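Hypothetical protein AF2331 (Archaeoglobus fulgidus, PDB 2FDO) is of unknown function but pairs with a second copy of itself in an interdigitated dimer with a distinctive alpha + beta fold. Local coordinates at residues A5-F13 with S86-R94. Numbering follows the deposited sequence.
Sequences AYVFSKESF and SEAGRNAIR
Arg94 reaches Phe8 and Tyr6 because its CG stands beside the backbone N (chi1 -81°) and the chain then bends at chi2 (131°), which carries the side chain along strand 6-8. Phe8 and Tyr6 both have CG anti to the carbonyl carbon, and their rings run alongside the arginine, pointing the same way. CD of Arg94 lies over one face of the Phe8 ring, 4.0 Å from its centroid, as a CH-pi contact displaced toward the rim at CE2. Farther out, the guanidinium has Tyr6 CD2 over one of its faces, with the two planes 60° apart, while a water sits at its edge. That water accepts from Arg94 NE and Val7 N and donates to the carbonyl oxygens of Ala5 and Ala92, a four-way link between the segments. Two nearly straight backbone bonds also grip the last residue: Arg94 N donates to Val7 O at 2.7 Å and Ser9 N donates to Arg94 O at 2.8 Å. The C-terminal carboxylate thereby lies at the start of helix 10-20, an instance of a negative group placed at a helix N-terminus, where the Ser9 N-H bond and the positive end of the helix dipole would probably help stabilise its charge. Ser9 N-caps that helix, its OG accepting from Ser12 N at 3.0 Å. On the apolar side, Val7 divides its two methyls: CG1 meets Ile93 CG1 at 3.8 Å, and CG2 meets Ala92 CB at 4.0 Å. The contact thus fastens the chain's C-terminal tail, just beyond helix 87-91, to the junction of strand 6-8 and helix 10-20, where Phe8 also meets Phe16. In the interdigitated dimer, strand 6-8 pairs antiparallel with a strand of the second subunit, and Val7 packs on Val26 of that subunit.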
ATOM      1  N   ALA A   5      10.881   0.402 -10.156  1.00 57.29           N
ATOM      2  CA  ALA A   5      10.802  -0.473  -9.010  1.00 58.30           C
ATOM      3  C   ALA A   5      11.701  -0.021  -7.834  1.00 58.33           C
ATOM      4  O   ALA A   5      12.882   0.378  -8.013  1.00 59.05           O
ATOM      5  CB  ALA A   5      11.123  -1.901  -9.409  1.00 58.20           C
ATOM      6  N   TYR A   6      11.104  -0.107  -6.645  1.00 57.53           N
ATOM      7  CA  TYR A   6      11.715   0.158  -5.377  1.00 56.67           C
ATOM      8  C   TYR A   6      11.568  -1.122  -4.601  1.00 55.79           C
ATOM      9  O   TYR A   6      10.470  -1.461  -4.151  1.00 56.26           O
ATOM     10  CB  TYR A   6      10.981   1.313  -4.669  1.00 57.84           C
ATOM     11  CG  TYR A   6      11.058   2.585  -5.468  1.00 58.35           C
ATOM     12  CD1 TYR A   6      10.005   2.972  -6.301  1.00 58.76           C
ATOM     13  CD2 TYR A   6      12.218   3.353  -5.471  1.00 59.44           C
ATOM     14  CE1 TYR A   6      10.097   4.127  -7.082  1.00 59.70           C
ATOM     15  CE2 TYR A   6      12.337   4.499  -6.259  1.00 59.11           C
ATOM     16  CZ  TYR A   6      11.276   4.887  -7.043  1.00 60.71           C
ATOM     17  OH  TYR A   6      11.379   6.012  -7.809  1.00 59.74           O
ATOM     18  N   VAL A   7      12.680  -1.835  -4.457  1.00 54.27           N
ATOM     19  CA  VAL A   7      12.761  -3.050  -3.665  1.00 52.18           C
ATOM     20  C   VAL A   7      13.722  -2.859  -2.501  1.00 52.51           C
ATOM     21  O   VAL A   7      14.869  -2.433  -2.697  1.00 53.40           O
ATOM     22  CB  VAL A   7      13.256  -4.247  -4.507  1.00 51.53           C
ATOM     23  CG1 VAL A   7      13.122  -5.507  -3.691  1.00 50.72           C
ATOM     24  CG2 VAL A   7      12.466  -4.358  -5.790  1.00 48.65           C
ATOM     25  N   PHE A   8      13.269  -3.199  -1.290  1.00 51.93           N
ATOM     26  CA  PHE A   8      14.008  -2.913  -0.091  1.00 51.02           C
ATOM     27  C   PHE A   8      14.340  -4.157   0.665  1.00 51.18           C
ATOM     28  O   PHE A   8      13.485  -5.008   0.874  1.00 51.13           O
ATOM     29  CB  PHE A   8      13.244  -1.988   0.866  1.00 50.88           C
ATOM     30  CG  PHE A   8      13.016  -0.598   0.333  1.00 54.01           C
ATOM     31  CD1 PHE A   8      11.883  -0.300  -0.436  1.00 55.77           C
ATOM     32  CD2 PHE A   8      13.932   0.431   0.594  1.00 54.75           C
ATOM     33  CE1 PHE A   8      11.667   1.010  -0.947  1.00 57.53           C
ATOM     34  CE2 PHE A   8      13.722   1.746   0.113  1.00 53.20           C
ATOM     35  CZ  PHE A   8      12.595   2.030  -0.683  1.00 55.34           C
ATOM     36  N   SER A   9      15.589  -4.233   1.121  1.00 51.13           N
ATOM     37  CA  SER A   9      15.959  -5.169   2.142  1.00 51.74           C
ATOM     38  C   SER A   9      15.117  -4.804   3.365  1.00 52.60           C
ATOM     39  O   SER A   9      14.627  -3.689   3.452  1.00 53.56           O
ATOM     40  CB  SER A   9      17.426  -4.995   2.437  1.00 50.90           C
ATOM     41  OG  SER A   9      17.598  -3.925   3.357  1.00 52.14           O
ATOM     42  N   LYS A  10      14.925  -5.733   4.293  1.00 53.47           N
ATOM     43  CA  LYS A  10      14.182  -5.463   5.529  1.00 54.36           C
ATOM     44  C   LYS A  10      14.711  -4.255   6.324  1.00 55.06           C
ATOM     45  O   LYS A  10      13.906  -3.416   6.736  1.00 55.65           O
ATOM     46  CB  LYS A  10      14.139  -6.711   6.427  1.00 54.58           C
ATOM     47  N   GLU A  11      16.032  -4.168   6.533  1.00 54.50           N
ATOM     48  CA  GLU A  11      16.644  -2.993   7.159  1.00 56.45           C
ATOM     49  C   GLU A  11      16.456  -1.674   6.397  1.00 55.40           C
ATOM     50  O   GLU A  11      16.206  -0.638   7.007  1.00 55.39           O
ATOM     51  CB  GLU A  11      18.132  -3.208   7.505  1.00 55.70           C
ATOM     52  CG  GLU A  11      18.259  -3.932   8.849  1.00 59.42           C
ATOM     53  CD  GLU A  11      19.671  -3.866   9.478  1.00 61.33           C
ATOM     54  OE1 GLU A  11      20.609  -3.378   8.754  1.00 66.97           O
ATOM     55  OE2 GLU A  11      19.824  -4.289  10.683  1.00 61.20           O
ATOM     56  N   SER A  12      16.563  -1.703   5.070  1.00 54.71           N
ATOM     57  CA  SER A  12      16.374  -0.470   4.315  1.00 53.88           C
ATOM     58  C   SER A  12      14.913  -0.118   4.302  1.00 52.78           C
ATOM     59  O   SER A  12      14.571   1.053   4.190  1.00 52.35           O
ATOM     60  CB  SER A  12      16.891  -0.559   2.878  1.00 53.85           C
ATOM     61  OG  SER A  12      18.225  -1.002   2.853  1.00 55.19           O
ATOM     62  N   PHE A  13      14.050  -1.114   4.406  1.00 52.12           N
ATOM     63  CA  PHE A  13      12.625  -0.813   4.506  1.00 52.30           C
ATOM     64  C   PHE A  13      12.290  -0.123   5.839  1.00 52.71           C
ATOM     65  O   PHE A  13      11.523   0.851   5.877  1.00 52.25           O
ATOM     66  CB  PHE A  13      11.786  -2.047   4.339  1.00 51.79           C
ATOM     67  CG  PHE A  13      10.320  -1.795   4.523  1.00 53.71           C
ATOM     68  CD1 PHE A  13       9.664  -0.840   3.748  1.00 52.00           C
ATOM     69  CD2 PHE A  13       9.589  -2.522   5.456  1.00 52.18           C
ATOM     70  CE1 PHE A  13       8.298  -0.608   3.895  1.00 53.57           C
ATOM     71  CE2 PHE A  13       8.220  -2.290   5.589  1.00 53.51           C
ATOM     72  CZ  PHE A  13       7.572  -1.322   4.811  1.00 49.90           C
ATOM     73  N   SER A  86      13.045 -11.857 -10.123  1.00 53.93           N
ATOM     74  CA  SER A  86      13.926 -12.016 -11.271  1.00 54.16           C
ATOM     75  C   SER A  86      15.357 -11.540 -10.928  1.00 54.61           C
ATOM     76  O   SER A  86      15.624 -10.999  -9.829  1.00 54.49           O
ATOM     77  CB  SER A  86      13.406 -11.131 -12.398  1.00 54.60           C
ATOM     78  OG  SER A  86      13.489  -9.767 -11.972  1.00 52.94           O
ATOM     79  N   GLU A  87      16.263 -11.704 -11.894  1.00 54.61           N
ATOM     80  CA  GLU A  87      17.573 -11.058 -11.855  1.00 55.71           C
ATOM     81  C   GLU A  87      17.362  -9.543 -11.705  1.00 55.48           C
ATOM     82  O   GLU A  87      18.029  -8.884 -10.908  1.00 55.39           O
ATOM     83  CB  GLU A  87      18.414 -11.407 -13.101  1.00 54.86           C
ATOM     84  CG  GLU A  87      19.562 -10.408 -13.427  1.00 56.90           C
ATOM     85  CD  GLU A  87      20.554 -10.888 -14.522  1.00 58.37           C
ATOM     86  OE1 GLU A  87      20.202 -11.778 -15.339  1.00 61.27           O
ATOM     87  OE2 GLU A  87      21.699 -10.365 -14.567  1.00 61.86           O
ATOM     88  N   ALA A  88      16.393  -9.003 -12.439  1.00 55.83           N
ATOM     89  CA  ALA A  88      16.149  -7.577 -12.386  1.00 56.24           C
ATOM     90  C   ALA A  88      15.722  -7.134 -10.992  1.00 57.09           C
ATOM     91  O   ALA A  88      16.165  -6.076 -10.525  1.00 57.49           O
ATOM     92  CB  ALA A  88      15.150  -7.161 -13.427  1.00 55.22           C
ATOM     93  N   GLY A  89      14.882  -7.960 -10.343  1.00 57.46           N
ATOM     94  CA  GLY A  89      14.377  -7.707  -9.000  1.00 57.35           C
ATOM     95  C   GLY A  89      15.467  -7.815  -7.948  1.00 57.48           C
ATOM     96  O   GLY A  89      15.428  -7.115  -6.947  1.00 56.56           O
ATOM     97  N   ARG A  90      16.431  -8.704  -8.192  1.00 57.88           N
ATOM     98  CA  ARG A  90      17.622  -8.834  -7.353  1.00 58.43           C
ATOM     99  C   ARG A  90      18.559  -7.632  -7.508  1.00 58.71           C
ATOM    100  O   ARG A  90      19.064  -7.114  -6.510  1.00 58.27           O
ATOM    101  CB  ARG A  90      18.363 -10.127  -7.659  1.00 58.46           C
ATOM    102  CG  ARG A  90      17.863 -11.356  -6.909  1.00 59.40           C
ATOM    103  N   ASN A  91      18.782  -7.179  -8.743  1.00 59.21           N
ATOM    104  CA  ASN A  91      19.593  -5.968  -8.984  1.00 59.64           C
ATOM    105  C   ASN A  91      19.071  -4.738  -8.274  1.00 59.18           C
ATOM    106  O   ASN A  91      19.833  -3.814  -8.027  1.00 59.53           O
ATOM    107  CB  ASN A  91      19.650  -5.595 -10.473  1.00 60.16           C
ATOM    108  CG  ASN A  91      20.539  -6.523 -11.287  1.00 61.36           C
ATOM    109  OD1 ASN A  91      21.530  -7.069 -10.785  1.00 60.90           O
ATOM    110  ND2 ASN A  91      20.175  -6.713 -12.564  1.00 61.87           N
ATOM    111  N   ALA A  92      17.775  -4.714  -7.995  1.00 58.62           N
ATOM    112  CA  ALA A  92      17.099  -3.501  -7.537  1.00 58.33           C
ATOM    113  C   ALA A  92      17.070  -3.361  -6.016  1.00 57.91           C
ATOM    114  O   ALA A  92      16.647  -2.322  -5.499  1.00 58.05           O
ATOM    115  CB  ALA A  92      15.645  -3.440  -8.116  1.00 57.70           C
ATOM    116  N   ILE A  93      17.487  -4.404  -5.306  1.00 57.26           N
ATOM    117  CA  ILE A  93      17.302  -4.441  -3.864  1.00 57.28           C
ATOM    118  C   ILE A  93      18.181  -3.383  -3.222  1.00 57.79           C
ATOM    119  O   ILE A  93      19.370  -3.375  -3.446  1.00 56.80           O
ATOM    120  CB  ILE A  93      17.680  -5.805  -3.248  1.00 57.13           C
ATOM    121  CG1 ILE A  93      16.711  -6.890  -3.727  1.00 55.79           C
ATOM    122  CG2 ILE A  93      17.721  -5.726  -1.691  1.00 54.83           C
ATOM    123  CD1 ILE A  93      17.275  -8.293  -3.521  1.00 54.65           C
ATOM    124  N   ARG A  94      17.564  -2.488  -2.445  1.00 57.98           N
ATOM    125  CA  ARG A  94      18.286  -1.535  -1.623  1.00 57.82           C
ATOM    126  C   ARG A  94      18.689  -2.228  -0.335  1.00 56.99           C
ATOM    127  O   ARG A  94      17.831  -2.675   0.394  1.00 56.21           O
ATOM    128  CB  ARG A  94      17.382  -0.326  -1.316  1.00 58.26           C
ATOM    129  CG  ARG A  94      17.317   0.694  -2.423  1.00 58.66           C
ATOM    130  CD  ARG A  94      15.884   1.059  -2.738  1.00 58.53           C
ATOM    131  NE  ARG A  94      15.826   1.665  -4.063  1.00 60.93           N
ATOM    132  CZ  ARG A  94      15.959   2.977  -4.320  1.00 61.49           C
ATOM    133  NH1 ARG A  94      16.136   3.874  -3.340  1.00 59.30           N
ATOM    134  NH2 ARG A  94      15.879   3.399  -5.570  1.00 58.55           N
ATOM    135  OXT ARG A  94      19.860  -2.346   0.036  1.00 58.13           O
TER
HETATM  136  O   HOH W   1      14.931  -0.139  -5.727  1.00 47.27           O